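Local coordinates for protein 2-dehydropantoate 2-reductase (Enterococcus faecium, PDB 3WFI) that acts as an NAD-dependent D-mandelate dehydrogenase of the ketopantoate reductase family, interconverting D-mandelate and the matching 2-keto acid, at residues V60-E64 with K85-I90; T78-Q82 with L271-Y276; M194-T199 with P259-L265. Residues are numbered along the deposited sequence.

Contact 1: residues V60-E64 with K85-I90; sequences VLQSE and KMLQDI
Gln62 spans most of this contact. Strand 60-61 runs into a type I turn from Leu61 to Glu64, closed by Glu64 N to Leu61 O at 2.8 Å. Gln62 (phi/psi -59/-29) and Ser63 (-85/4) form its corners. Residues 85-90 are helical, and Ser63 and Asp89 are nearest in register, CA to CA 5.4 Å. Gln62 has chi1 near 93°, between wells, chi2 t and chi3 near 50°. CA-to-CB points sideways, but the amide end reaches the helix. There Gln62 NE2 donates to Asp89 OD2 at 2.8 Å and 158°. The CA-to-CB bond of Asp89 points toward the turn, and chi1 is m. Asp89 OD1 also forms a long salt bridge to Lys85 NZ at 3.7 Å. The arrangement belongs to the Rossmann domain: edge strand 59-61 lies parallel to strand 25-30, and helix 80-90 follows strand 71-76 of the same sheet. Met86 (chi1 t, chi2 p, chi3 p) also reaches the amide, with Met86 CE 3.4 Å from Gln62 OE1. The Met86 side chain is about 6 Å from that of Asp30, an NAD(+)-binding residue whose backbone also bonds to Gln62. Ile90 CG2 packs 4.3 Å from Gln62 O.

Contact 2: residues T78-Q82 with L271-Y276; sequences TKAMQ and LTEIDY
The weakly bonded first turn of a helix, about residues 80-82, faces a loop that closes in a 3-10 turn at 274-276. Lys79 (phi/psi -57/151) is extended, and Gln82 N donates a hydrogen bond to Lys79 O at 2.9 Å. Opposite, Tyr276 N donates one to Glu273 O at 2.8 Å. In register, Ala80 CA is 6.6 Å from Tyr276 CA and Met81 CA 7.0 Å from Glu273 CA. Two bumps shape the fit. Ala80 CB points into the loop and sits 3.6 Å from Tyr276 CG, while Ala80 O and Met81 N lie over one face of that ring. Here the Rossmann domain meets the C-terminal helical domain beside the NAD(+) site. Lys79, Gln82 and Glu273 bind the cofactor, which is absent from this chain. The second bump is Met81, in an m-t-p rotamer. Its chain enters the hollow between Tyr276 and the extended start of the loop. Met81 CG is 3.5 Å from Tyr276 CE2, Met81 SD is 3.7 Å from Thr272 O and 4.1 Å from Glu273 CG, and Met81 CE is 4.3 Å from Leu271 CB. One water bridges a remaining gap, accepting from Met81 N at 3.1 Å and donating to Glu273 OE2 at 2.7 Å.

Contact 3: residues M194-T199 with P259-L265; sequences MNGLCT and PSMYQDL
Asn195 lies against the start of helix 260-265 and overlaps Pro259, Ser260 and Met261. Its m side chain (chi1 -84°) brings OD1 to the first turn, where Met261 N donates to Asn195 OD1 at 3.0 Å and 163°. Asn195 OD1 is also 3.2 Å from Pro259 CB. Asn195 ND2 is hydrogen-bonded to Asn191 O, at the end of the preceding helix, 180-191. Both segments are helical apart from Pro259, the N-cap residue (phi/psi -70/163), and a wider pi-type turn occurs at 263-265. The axes of segments 194-199 and 260-265 approach to 8.1 Å, with a signed crossing angle of -48°. In register, Asn195 CA is 5.1 Å from Met261 CA and Thr199 CA is 4.7 Å from Tyr262 CA. The CA-to-CB bond of Pro259 points toward the partner helix, and Pro259 CG lies 3.5 Å from Cys198 CB and 3.6 Å from Met194 O. This close helix pair is part of the all-helical C-terminal domain of the ketopantoate reductase family. Thr199 OG1 (chi1 m) donates a hydrogen bond to Asn195 O at 2.7 Å. It also packs 3.4 Å from Met261 CG, and Thr199 CG2 is 3.7 Å from Leu265 CD2. Met261 extends (chi1 t, chi2 t, chi3 m), placing its SD 3.8 Å from Gly196 N. Cys198 O lies 3.6 Å from Tyr262 CD1, near the ring plane, and Tyr262 OH is hydrogen-bonded to Asp202 OD1. Around the pair, helix 205-209 packs on Met194, Leu197 and Cys198, helix 293-308 meets Leu265, and Phe297 of the second subunit packs on Leu197.

How the contacts relate
From the N terminus, the turn after strand 59-61 opens contact 1, and the 20 residues that follow, including strand 71-76, lead into helix 80-90, which closes it. Contact 2 opens inside that loop, at residues 78-82, so the two cross. Both use helix 80-90 and touch where Met86 CE lies 3.6 Å from Thr78 OG1. The chain then completes the Rossmann domain and enters the helical domain. There contact 3 closes a loop of 59 residues, nested inside the much longer loop that contact 2 closes at 271-276. Contacts 2 and 3 touch through Thr272 CG2 and Met261 CG, 3.5 Å apart. Contact 1 lies within the first domain, contact 3 within the second, and contact 2 joins the domains.

Contact 1: residues V60-E64 with K85-I90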
ATOM      1  N   VAL B  60     -22.044 -29.081  23.606  1.00 25.47           N
ATOM      2  CA  VAL B  60     -21.447 -29.948  22.604  1.00 25.25           C
ATOM      3  C   VAL B  60     -20.200 -29.297  22.010  1.00 25.54           C
ATOM      4  O   VAL B  60     -20.131 -28.067  21.864  1.00 24.29           O
ATOM      5  CB  VAL B  60     -22.441 -30.282  21.478  1.00 25.10           C
ATOM      6  CG1 VAL B  60     -23.445 -31.316  21.960  1.00 26.05           C
ATOM      7  CG2 VAL B  60     -23.168 -29.039  20.996  1.00 24.53           C
ATOM      8  N   LEU B  61     -19.213 -30.130  21.700  1.00 26.39           N
ATOM      9  CA  LEU B  61     -18.117 -29.730  20.819  1.00 27.79           C
ATOM     10  C   LEU B  61     -18.721 -29.246  19.513  1.00 26.47           C
ATOM     11  O   LEU B  61     -19.656 -29.846  19.001  1.00 25.87           O
ATOM     12  CB  LEU B  61     -17.167 -30.908  20.504  1.00 30.00           C
ATOM     13  CG  LEU B  61     -15.702 -30.858  20.963  1.00 32.08           C
ATOM     14  CD1 LEU B  61     -14.965 -32.060  20.387  1.00 32.99           C
ATOM     15  CD2 LEU B  61     -15.022 -29.559  20.553  1.00 31.84           C
ATOM     16  N   GLN B  62     -18.161 -28.188  18.953  1.00 26.41           N
ATOM     17  CA  GLN B  62     -18.770 -27.562  17.780  1.00 25.78           C
ATOM     18  C   GLN B  62     -18.937 -28.466  16.553  1.00 25.61           C
ATOM     19  O   GLN B  62     -19.885 -28.318  15.788  1.00 24.25           O
ATOM     20  CB  GLN B  62     -18.062 -26.249  17.442  1.00 26.55           C
ATOM     21  CG  GLN B  62     -16.936 -26.326  16.446  1.00 26.62           C
ATOM     22  CD  GLN B  62     -16.303 -24.966  16.211  1.00 26.82           C
ATOM     23  OE1 GLN B  62     -15.963 -24.264  17.153  1.00 26.15           O
ATOM     24  NE2 GLN B  62     -16.160 -24.581  14.946  1.00 26.85           N
ATOM     25  N   SER B  63     -18.044 -29.437  16.429  1.00 26.16           N
ATOM     26  CA  SER B  63     -18.090 -30.425  15.361  1.00 26.91           C
ATOM     27  C   SER B  63     -18.996 -31.624  15.650  1.00 27.99           C
ATOM     28  O   SER B  63     -19.052 -32.553  14.843  1.00 26.09           O
ATOM     29  CB  SER B  63     -16.672 -30.930  15.096  1.00 27.45           C
ATOM     30  OG  SER B  63     -16.117 -31.487  16.272  1.00 27.51           O
ATOM     31  N   GLU B  64     -19.708 -31.598  16.783  1.00 27.83           N
ATOM     32  CA  GLU B  64     -20.496 -32.735  17.240  1.00 29.45           C
ATOM     33  C   GLU B  64     -21.921 -32.327  17.647  1.00 30.35           C
ATOM     34  O   GLU B  64     -22.376 -32.674  18.733  1.00 29.55           O
ATOM     35  CB  GLU B  64     -19.748 -33.436  18.393  1.00 30.28           C
ATOM     36  CG  GLU B  64     -18.373 -33.966  17.978  1.00 30.48           C
ATOM     37  CD  GLU B  64     -17.604 -34.648  19.098  1.00 32.01           C
ATOM     38  OE1 GLU B  64     -17.990 -34.507  20.281  1.00 33.15           O
ATOM     39  OE2 GLU B  64     -16.595 -35.327  18.790  1.00 31.23           O
ATOM     40  N   LYS B  85     -16.372 -21.162   9.976  1.00 22.20           N
ATOM     41  CA  LYS B  85     -16.222 -22.544  10.414  1.00 23.58           C
ATOM     42  C   LYS B  85     -17.258 -22.947  11.491  1.00 23.11           C
ATOM     43  O   LYS B  85     -17.848 -24.025  11.406  1.00 23.37           O
ATOM     44  CB  LYS B  85     -14.790 -22.761  10.919  1.00 25.23           C
ATOM     45  CG  LYS B  85     -14.503 -24.148  11.455  1.00 26.79           C
ATOM     46  CD  LYS B  85     -14.886 -25.187  10.436  1.00 28.38           C
ATOM     47  CE  LYS B  85     -14.413 -26.568  10.826  1.00 30.92           C
ATOM     48  NZ  LYS B  85     -14.511 -27.471   9.649  1.00 33.34           N
ATOM     49  N   MET B  86     -17.464 -22.088  12.492  1.00 21.55           N
ATOM     50  CA  MET B  86     -18.490 -22.317  13.512  1.00 21.08           C
ATOM     51  C   MET B  86     -19.856 -22.518  12.843  1.00 21.12           C
ATOM     52  O   MET B  86     -20.548 -23.509  13.096  1.00 21.06           O
ATOM     53  CB  MET B  86     -18.541 -21.150  14.507  1.00 20.49           C
ATOM     54  CG  MET B  86     -19.697 -21.191  15.508  1.00 20.61           C
ATOM     55  SD  MET B  86     -19.657 -22.619  16.617  1.00 21.32           S
ATOM     56  CE  MET B  86     -18.495 -22.032  17.850  1.00 21.03           C
ATOM     57  N   LEU B  87     -20.229 -21.602  11.965  1.00 20.89           N
ATOM     58  CA  LEU B  87     -21.512 -21.700  11.261  1.00 22.11           C
ATOM     59  C   LEU B  87     -21.621 -22.977  10.449  1.00 22.98           C
ATOM     60  O   LEU B  87     -22.654 -23.643  10.498  1.00 22.37           O
ATOM     61  CB  LEU B  87     -21.740 -20.481  10.364  1.00 22.37           C
ATOM     62  CG  LEU B  87     -22.001 -19.194  11.160  1.00 22.42           C
ATOM     63  CD1 LEU B  87     -21.944 -17.980  10.243  1.00 23.73           C
ATOM     64  CD2 LEU B  87     -23.331 -19.266  11.880  1.00 23.10           C
ATOM     65  N   GLN B  88     -20.556 -23.321   9.719  1.00 23.64           N
ATOM     66  CA  GLN B  88     -20.511 -24.563   8.955  1.00 25.19           C
ATOM     67  C   GLN B  88     -20.754 -25.750   9.874  1.00 24.21           C
ATOM     68  O   GLN B  88     -21.545 -26.624   9.561  1.00 24.64           O
ATOM     69  CB  GLN B  88     -19.152 -24.739   8.238  1.00 26.67           C
ATOM     70  CG  GLN B  88     -19.010 -23.922   6.955  1.00 28.41           C
ATOM     71  CD  GLN B  88     -17.581 -23.899   6.399  1.00 30.13           C
ATOM     72  OE1 GLN B  88     -16.655 -24.469   6.982  1.00 31.24           O
ATOM     73  NE2 GLN B  88     -17.399 -23.211   5.275  1.00 30.12           N
ATOM     74  N   ASP B  89     -20.065 -25.767  11.009  1.00 24.04           N
ATOM     75  CA  ASP B  89     -20.216 -26.846  11.983  1.00 24.19           C
ATOM     76  C   ASP B  89     -21.599 -26.940  12.630  1.00 22.87           C
ATOM     77  O   ASP B  89     -22.032 -28.033  12.966  1.00 24.26           O
ATOM     78  CB  ASP B  89     -19.171 -26.715  13.091  1.00 24.71           C
ATOM     79  CG  ASP B  89     -17.786 -27.143  12.642  1.00 26.24           C
ATOM     80  OD1 ASP B  89     -17.679 -27.839  11.616  1.00 27.12           O
ATOM     81  OD2 ASP B  89     -16.808 -26.778  13.320  1.00 26.71           O
ATOM     82  N   ILE B  90     -22.277 -25.820  12.845  1.00 21.22           N
ATOM     83  CA  ILE B  90     -23.547 -25.844  13.581  1.00 20.81           C
ATOM     84  C   ILE B  90     -24.785 -25.726  12.696  1.00 21.99           C
ATOM     85  O   ILE B  90     -25.901 -25.624  13.223  1.00 21.46           O
ATOM     86  CB  ILE B  90     -23.597 -24.762  14.687  1.00 20.20           C
ATOM     87  CG1 ILE B  90     -23.735 -23.351  14.099  1.00 19.20           C
ATOM     88  CG2 ILE B  90     -22.372 -24.868  15.584  1.00 20.73           C
ATOM     89  CD1 ILE B  90     -23.883 -22.260  15.140  1.00 19.24           C
TER

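Contact 2: residues T78-Q82 with L271-Y276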
ATOM      1  N   THR B  78     -18.068 -15.741  18.600  1.00 26.75           N
ATOM      2  CA  THR B  78     -16.920 -16.358  17.938  1.00 29.02           C
ATOM      3  C   THR B  78     -16.135 -15.276  17.205  1.00 31.09           C
ATOM      4  O   THR B  78     -16.725 -14.473  16.490  1.00 31.23           O
ATOM      5  CB  THR B  78     -17.377 -17.409  16.903  1.00 28.90           C
ATOM      6  OG1 THR B  78     -18.025 -18.498  17.563  1.00 28.74           O
ATOM      7  CG2 THR B  78     -16.202 -17.962  16.133  1.00 29.68           C
ATOM      8  N   LYS B  79     -14.813 -15.285  17.339  1.00 31.16           N
ATOM      9  CA  LYS B  79     -13.972 -14.342  16.589  1.00 32.89           C
ATOM     10  C   LYS B  79     -14.185 -14.460  15.081  1.00 30.24           C
ATOM     11  O   LYS B  79     -14.530 -15.528  14.568  1.00 26.88           O
ATOM     12  CB  LYS B  79     -12.490 -14.548  16.923  1.00 36.05           C
ATOM     13  CG  LYS B  79     -12.139 -14.148  18.343  1.00 39.61           C
ATOM     14  CD  LYS B  79     -10.755 -14.658  18.761  1.00 43.92           C
ATOM     15  CE  LYS B  79     -10.000 -13.606  19.550  1.00 45.96           C
ATOM     16  NZ  LYS B  79      -8.574 -13.956  19.794  1.00 48.09           N
ATOM     17  N   ALA B  80     -13.972 -13.348  14.380  1.00 29.97           N
ATOM     18  CA  ALA B  80     -14.159 -13.274  12.925  1.00 29.84           C
ATOM     19  C   ALA B  80     -13.514 -14.457  12.202  1.00 29.60           C
ATOM     20  O   ALA B  80     -14.152 -15.102  11.370  1.00 27.42           O
ATOM     21  CB  ALA B  80     -13.595 -11.964  12.385  1.00 30.02           C
ATOM     22  N   MET B  81     -12.267 -14.756  12.554  1.00 30.88           N
ATOM     23  CA  MET B  81     -11.489 -15.780  11.846  1.00 34.81           C
ATOM     24  C   MET B  81     -12.020 -17.204  12.071  1.00 33.62           C
ATOM     25  O   MET B  81     -11.686 -18.117  11.313  1.00 32.21           O
ATOM     26  CB  MET B  81      -9.989 -15.682  12.205  1.00 38.22           C
ATOM     27  CG  MET B  81      -9.293 -14.439  11.635  1.00 42.19           C
ATOM     28  SD  MET B  81      -7.546 -14.174  12.037  1.00 49.70           S
ATOM     29  CE  MET B  81      -6.781 -15.512  11.131  1.00 49.81           C
ATOM     30  N   GLN B  82     -12.869 -17.382  13.083  1.00 30.81           N
ATOM     31  CA  GLN B  82     -13.465 -18.686  13.369  1.00 31.10           C
ATOM     32  C   GLN B  82     -14.974 -18.763  13.041  1.00 28.87           C
ATOM     33  O   GLN B  82     -15.565 -19.826  13.154  1.00 28.32           O
ATOM     34  CB  GLN B  82     -13.218 -19.027  14.833  1.00 32.97           C
ATOM     35  CG  GLN B  82     -11.743 -19.145  15.206  1.00 36.77           C
ATOM     36  CD  GLN B  82     -11.509 -19.127  16.705  1.00 41.23           C
ATOM     37  OE1 GLN B  82     -12.136 -18.352  17.439  1.00 46.62           O
ATOM     38  NE2 GLN B  82     -10.604 -19.985  17.175  1.00 43.70           N
ATOM     39  N   LEU B 271      -1.007 -14.182  12.349  1.00 22.44           N
ATOM     40  CA  LEU B 271      -1.820 -13.671  11.260  1.00 21.30           C
ATOM     41  C   LEU B 271      -2.770 -12.585  11.757  1.00 19.99           C
ATOM     42  O   LEU B 271      -3.277 -12.650  12.887  1.00 19.39           O
ATOM     43  CB  LEU B 271      -2.621 -14.800  10.598  1.00 21.11           C
ATOM     44  CG  LEU B 271      -1.794 -15.780   9.770  1.00 22.24           C
ATOM     45  CD1 LEU B 271      -2.610 -17.019   9.409  1.00 23.08           C
ATOM     46  CD2 LEU B 271      -1.267 -15.121   8.497  1.00 22.18           C
ATOM     47  N   THR B 272      -3.010 -11.594  10.908  1.00 18.25           N
ATOM     48  CA  THR B 272      -3.896 -10.495  11.232  1.00 17.50           C
ATOM     49  C   THR B 272      -5.333 -10.779  10.807  1.00 17.62           C
ATOM     50  O   THR B 272      -5.602 -11.696  10.041  1.00 17.35           O
ATOM     51  CB  THR B 272      -3.430  -9.184  10.548  1.00 17.41           C
ATOM     52  OG1 THR B 272      -3.637  -9.279   9.132  1.00 16.89           O
ATOM     53  CG2 THR B 272      -1.941  -8.903  10.840  1.00 17.36           C
ATOM     54  N   GLU B 273      -6.244  -9.959  11.318  1.00 18.20           N
ATOM     55  CA  GLU B 273      -7.647  -9.978  10.936  1.00 18.80           C
ATOM     56  C   GLU B 273      -7.936  -9.099   9.723  1.00 17.25           C
ATOM     57  O   GLU B 273      -9.089  -8.743   9.496  1.00 17.05           O
ATOM     58  CB  GLU B 273      -8.501  -9.456  12.078  1.00 20.31           C
ATOM     59  CG  GLU B 273      -8.464 -10.330  13.296  1.00 22.93           C
ATOM     60  CD  GLU B 273      -9.529  -9.916  14.288  1.00 24.79           C
ATOM     61  OE1 GLU B 273      -9.689  -8.686  14.482  1.00 28.07           O
ATOM     62  OE2 GLU B 273     -10.212 -10.812  14.813  1.00 25.74           O
ATOM     63  N   ILE B 274      -6.911  -8.787   8.928  1.00 16.67           N
ATOM     64  CA  ILE B 274      -7.065  -7.848   7.814  1.00 15.93           C
ATOM     65  C   ILE B 274      -8.207  -8.250   6.849  1.00 15.64           C
ATOM     66  O   ILE B 274      -8.944  -7.380   6.357  1.00 15.05           O
ATOM     67  CB  ILE B 274      -5.722  -7.624   7.076  1.00 15.65           C
ATOM     68  CG1 ILE B 274      -5.806  -6.445   6.107  1.00 15.64           C
ATOM     69  CG2 ILE B 274      -5.282  -8.877   6.344  1.00 15.88           C
ATOM     70  CD1 ILE B 274      -5.880  -5.090   6.765  1.00 15.25           C
ATOM     71  N   ASP B 275      -8.393  -9.548   6.616  1.00 16.00           N
ATOM     72  CA  ASP B 275      -9.444  -9.991   5.682  1.00 17.02           C
ATOM     73  C   ASP B 275     -10.854  -9.699   6.194  1.00 18.12           C
ATOM     74  O   ASP B 275     -11.800  -9.703   5.404  1.00 18.45           O
ATOM     75  CB  ASP B 275      -9.325 -11.477   5.333  1.00 17.01           C
ATOM     76  CG  ASP B 275      -8.093 -11.798   4.532  1.00 18.56           C
ATOM     77  OD1 ASP B 275      -7.695 -10.997   3.647  1.00 17.75           O
ATOM     78  OD2 ASP B 275      -7.507 -12.871   4.764  1.00 20.03           O
ATOM     79  N   TYR B 276     -10.985  -9.438   7.501  1.00 19.20           N
ATOM     80  CA  TYR B 276     -12.272  -9.153   8.126  1.00 20.13           C
ATOM     81  C   TYR B 276     -12.466  -7.678   8.405  1.00 19.47           C
ATOM     82  O   TYR B 276     -13.511  -7.275   8.925  1.00 20.32           O
ATOM     83  CB  TYR B 276     -12.419  -9.980   9.408  1.00 21.38           C
ATOM     84  CG  TYR B 276     -12.290 -11.429   9.060  1.00 22.84           C
ATOM     85  CD1 TYR B 276     -13.380 -12.141   8.595  1.00 24.33           C
ATOM     86  CD2 TYR B 276     -11.053 -12.059   9.083  1.00 24.80           C
ATOM     87  CE1 TYR B 276     -13.257 -13.465   8.218  1.00 25.40           C
ATOM     88  CE2 TYR B 276     -10.914 -13.385   8.703  1.00 25.50           C
ATOM     89  CZ  TYR B 276     -12.023 -14.078   8.264  1.00 26.36           C
ATOM     90  OH  TYR B 276     -11.900 -15.399   7.882  1.00 28.98           O
TER
HETATM   91  O   HOH W   1     -10.265 -13.443  14.465  1.00 38.78           O

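Contact 3: residues M194-T199 with P259-L265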
ATOM      1  N   MET B 194      -6.033   2.735  11.222  1.00 19.39           N
ATOM      2  CA  MET B 194      -4.929   2.718  12.178  1.00 20.00           C
ATOM      3  C   MET B 194      -4.154   1.408  12.128  1.00 20.23           C
ATOM      4  O   MET B 194      -2.918   1.417  12.076  1.00 21.20           O
ATOM      5  CB  MET B 194      -5.454   2.953  13.607  1.00 20.72           C
ATOM      6  CG  MET B 194      -6.094   4.310  13.839  1.00 21.29           C
ATOM      7  SD  MET B 194      -5.017   5.721  13.457  1.00 22.08           S
ATOM      8  CE  MET B 194      -5.719   6.239  11.881  1.00 22.31           C
ATOM      9  N   ASN B 195      -4.882   0.294  12.103  1.00 18.98           N
ATOM     10  CA  ASN B 195      -4.279  -1.036  12.146  1.00 18.60           C
ATOM     11  C   ASN B 195      -3.320  -1.309  10.979  1.00 17.84           C
ATOM     12  O   ASN B 195      -2.128  -1.534  11.197  1.00 16.40           O
ATOM     13  CB  ASN B 195      -5.355  -2.116  12.191  1.00 18.76           C
ATOM     14  CG  ASN B 195      -5.870  -2.374  13.599  1.00 20.06           C
ATOM     15  OD1 ASN B 195      -5.087  -2.469  14.561  1.00 21.88           O
ATOM     16  ND2 ASN B 195      -7.184  -2.497  13.727  1.00 19.12           N
ATOM     17  N   GLY B 196      -3.851  -1.328   9.757  1.00 16.61           N
ATOM     18  CA  GLY B 196      -3.042  -1.596   8.564  1.00 15.79           C
ATOM     19  C   GLY B 196      -1.899  -0.633   8.331  1.00 15.62           C
ATOM     20  O   GLY B 196      -0.774  -1.065   8.037  1.00 15.07           O
ATOM     21  N   LEU B 197      -2.172   0.667   8.459  1.00 15.40           N
ATOM     22  CA  LEU B 197      -1.153   1.694   8.204  1.00 16.03           C
ATOM     23  C   LEU B 197      -0.013   1.630   9.197  1.00 16.99           C
ATOM     24  O   LEU B 197       1.155   1.719   8.810  1.00 17.10           O
ATOM     25  CB  LEU B 197      -1.776   3.104   8.192  1.00 15.89           C
ATOM     26  CG  LEU B 197      -2.781   3.366   7.076  1.00 15.46           C
ATOM     27  CD1 LEU B 197      -3.465   4.705   7.268  1.00 15.61           C
ATOM     28  CD2 LEU B 197      -2.144   3.275   5.682  1.00 15.35           C
ATOM     29  N   CYS B 198      -0.330   1.442  10.483  1.00 18.48           N
ATOM     30  CA  CYS B 198       0.733   1.353  11.506  1.00 19.52           C
ATOM     31  C   CYS B 198       1.549   0.086  11.324  1.00 19.14           C
ATOM     32  O   CYS B 198       2.773   0.099  11.480  1.00 19.33           O
ATOM     33  CB  CYS B 198       0.147   1.362  12.912  1.00 20.59           C
ATOM     34  SG  CYS B 198      -0.487   2.958  13.402  1.00 23.17           S
ATOM     35  N   THR B 199       0.856  -1.001  10.985  1.00 18.43           N
ATOM     36  CA  THR B 199       1.498  -2.286  10.759  1.00 18.12           C
ATOM     37  C   THR B 199       2.478  -2.224   9.592  1.00 18.45           C
ATOM     38  O   THR B 199       3.627  -2.659   9.717  1.00 17.94           O
ATOM     39  CB  THR B 199       0.451  -3.385  10.515  1.00 17.79           C
ATOM     40  OG1 THR B 199      -0.345  -3.537  11.697  1.00 17.48           O
ATOM     41  CG2 THR B 199       1.122  -4.707  10.200  1.00 17.84           C
ATOM     42  N   PRO B 259      -1.395  -0.233  17.509  1.00 28.96           N
ATOM     43  CA  PRO B 259      -2.732  -0.841  17.447  1.00 28.15           C
ATOM     44  C   PRO B 259      -2.694  -2.367  17.448  1.00 26.62           C
ATOM     45  O   PRO B 259      -1.651  -2.954  17.170  1.00 25.88           O
ATOM     46  CB  PRO B 259      -3.311  -0.290  16.132  1.00 28.78           C
ATOM     47  CG  PRO B 259      -2.127   0.053  15.299  1.00 28.39           C
ATOM     48  CD  PRO B 259      -1.048   0.476  16.263  1.00 28.86           C
ATOM     49  N   SER B 260      -3.831  -2.996  17.744  1.00 26.28           N
ATOM     50  CA  SER B 260      -3.904  -4.461  17.900  1.00 25.80           C
ATOM     51  C   SER B 260      -3.295  -5.247  16.726  1.00 24.99           C
ATOM     52  O   SER B 260      -2.631  -6.265  16.938  1.00 23.81           O
ATOM     53  CB  SER B 260      -5.346  -4.916  18.118  1.00 27.45           C
ATOM     54  OG  SER B 260      -6.128  -4.770  16.948  1.00 29.32           O
ATOM     55  N   MET B 261      -3.502  -4.781  15.493  1.00 23.09           N
ATOM     56  CA  MET B 261      -2.957  -5.489  14.313  1.00 21.76           C
ATOM     57  C   MET B 261      -1.438  -5.503  14.314  1.00 21.90           C
ATOM     58  O   MET B 261      -0.819  -6.502  13.942  1.00 22.13           O
ATOM     59  CB  MET B 261      -3.469  -4.878  13.001  1.00 20.67           C
ATOM     60  CG  MET B 261      -3.016  -5.663  11.760  1.00 20.65           C
ATOM     61  SD  MET B 261      -3.823  -5.123  10.250  1.00 19.31           S
ATOM     62  CE  MET B 261      -5.535  -5.533  10.600  1.00 19.98           C
ATOM     63  N   TYR B 262      -0.842  -4.390  14.731  1.00 22.93           N
ATOM     64  CA  TYR B 262       0.602  -4.299  14.907  1.00 23.90           C
ATOM     65  C   TYR B 262       1.078  -5.292  15.977  1.00 24.72           C
ATOM     66  O   TYR B 262       2.087  -5.965  15.793  1.00 24.86           O
ATOM     67  CB  TYR B 262       0.995  -2.863  15.279  1.00 24.53           C
ATOM     68  CG  TYR B 262       2.478  -2.625  15.407  1.00 25.88           C
ATOM     69  CD1 TYR B 262       3.183  -1.999  14.394  1.00 26.94           C
ATOM     70  CD2 TYR B 262       3.178  -3.006  16.552  1.00 26.70           C
ATOM     71  CE1 TYR B 262       4.541  -1.775  14.505  1.00 27.51           C
ATOM     72  CE2 TYR B 262       4.534  -2.786  16.674  1.00 26.89           C
ATOM     73  CZ  TYR B 262       5.211  -2.175  15.643  1.00 28.06           C
ATOM     74  OH  TYR B 262       6.558  -1.956  15.732  1.00 28.93           O
ATOM     75  N   GLN B 263       0.345  -5.370  17.088  1.00 26.37           N
ATOM     76  CA  GLN B 263       0.642  -6.336  18.154  1.00 27.81           C
ATOM     77  C   GLN B 263       0.558  -7.765  17.634  1.00 26.35           C
ATOM     78  O   GLN B 263       1.437  -8.571  17.898  1.00 26.13           O
ATOM     79  CB  GLN B 263      -0.310  -6.147  19.343  1.00 31.20           C
ATOM     80  CG  GLN B 263      -0.181  -4.774  19.969  1.00 34.25           C
ATOM     81  CD  GLN B 263      -1.006  -4.591  21.216  1.00 38.86           C
ATOM     82  OE1 GLN B 263      -1.800  -5.456  21.598  1.00 42.29           O
ATOM     83  NE2 GLN B 263      -0.820  -3.450  21.865  1.00 41.81           N
ATOM     84  N   ASP B 264      -0.490  -8.072  16.878  1.00 26.01           N
ATOM     85  CA  ASP B 264      -0.647  -9.410  16.306  1.00 25.79           C
ATOM     86  C   ASP B 264       0.543  -9.796  15.423  1.00 25.51           C
ATOM     87  O   ASP B 264       1.171 -10.831  15.619  1.00 26.17           O
ATOM     88  CB  ASP B 264      -1.924  -9.502  15.469  1.00 26.26           C
ATOM     89  CG  ASP B 264      -3.198  -9.504  16.313  1.00 28.11           C
ATOM     90  OD1 ASP B 264      -3.118  -9.720  17.551  1.00 27.70           O
ATOM     91  OD2 ASP B 264      -4.288  -9.322  15.709  1.00 27.17           O
ATOM     92  N   LEU B 265       0.870  -8.944  14.464  1.00 24.29           N
ATOM     93  CA  LEU B 265       1.846  -9.308  13.448  1.00 24.14           C
ATOM     94  C   LEU B 265       3.285  -9.049  13.881  1.00 26.16           C
ATOM     95  O   LEU B 265       4.096  -9.965  13.906  1.00 26.06           O
ATOM     96  CB  LEU B 265       1.565  -8.565  12.138  1.00 22.52           C
ATOM     97  CG  LEU B 265       2.472  -8.929  10.950  1.00 22.19           C
ATOM     98  CD1 LEU B 265       2.581 -10.431  10.778  1.00 22.17           C
ATOM     99  CD2 LEU B 265       1.953  -8.285   9.671  1.00 21.76           C
TER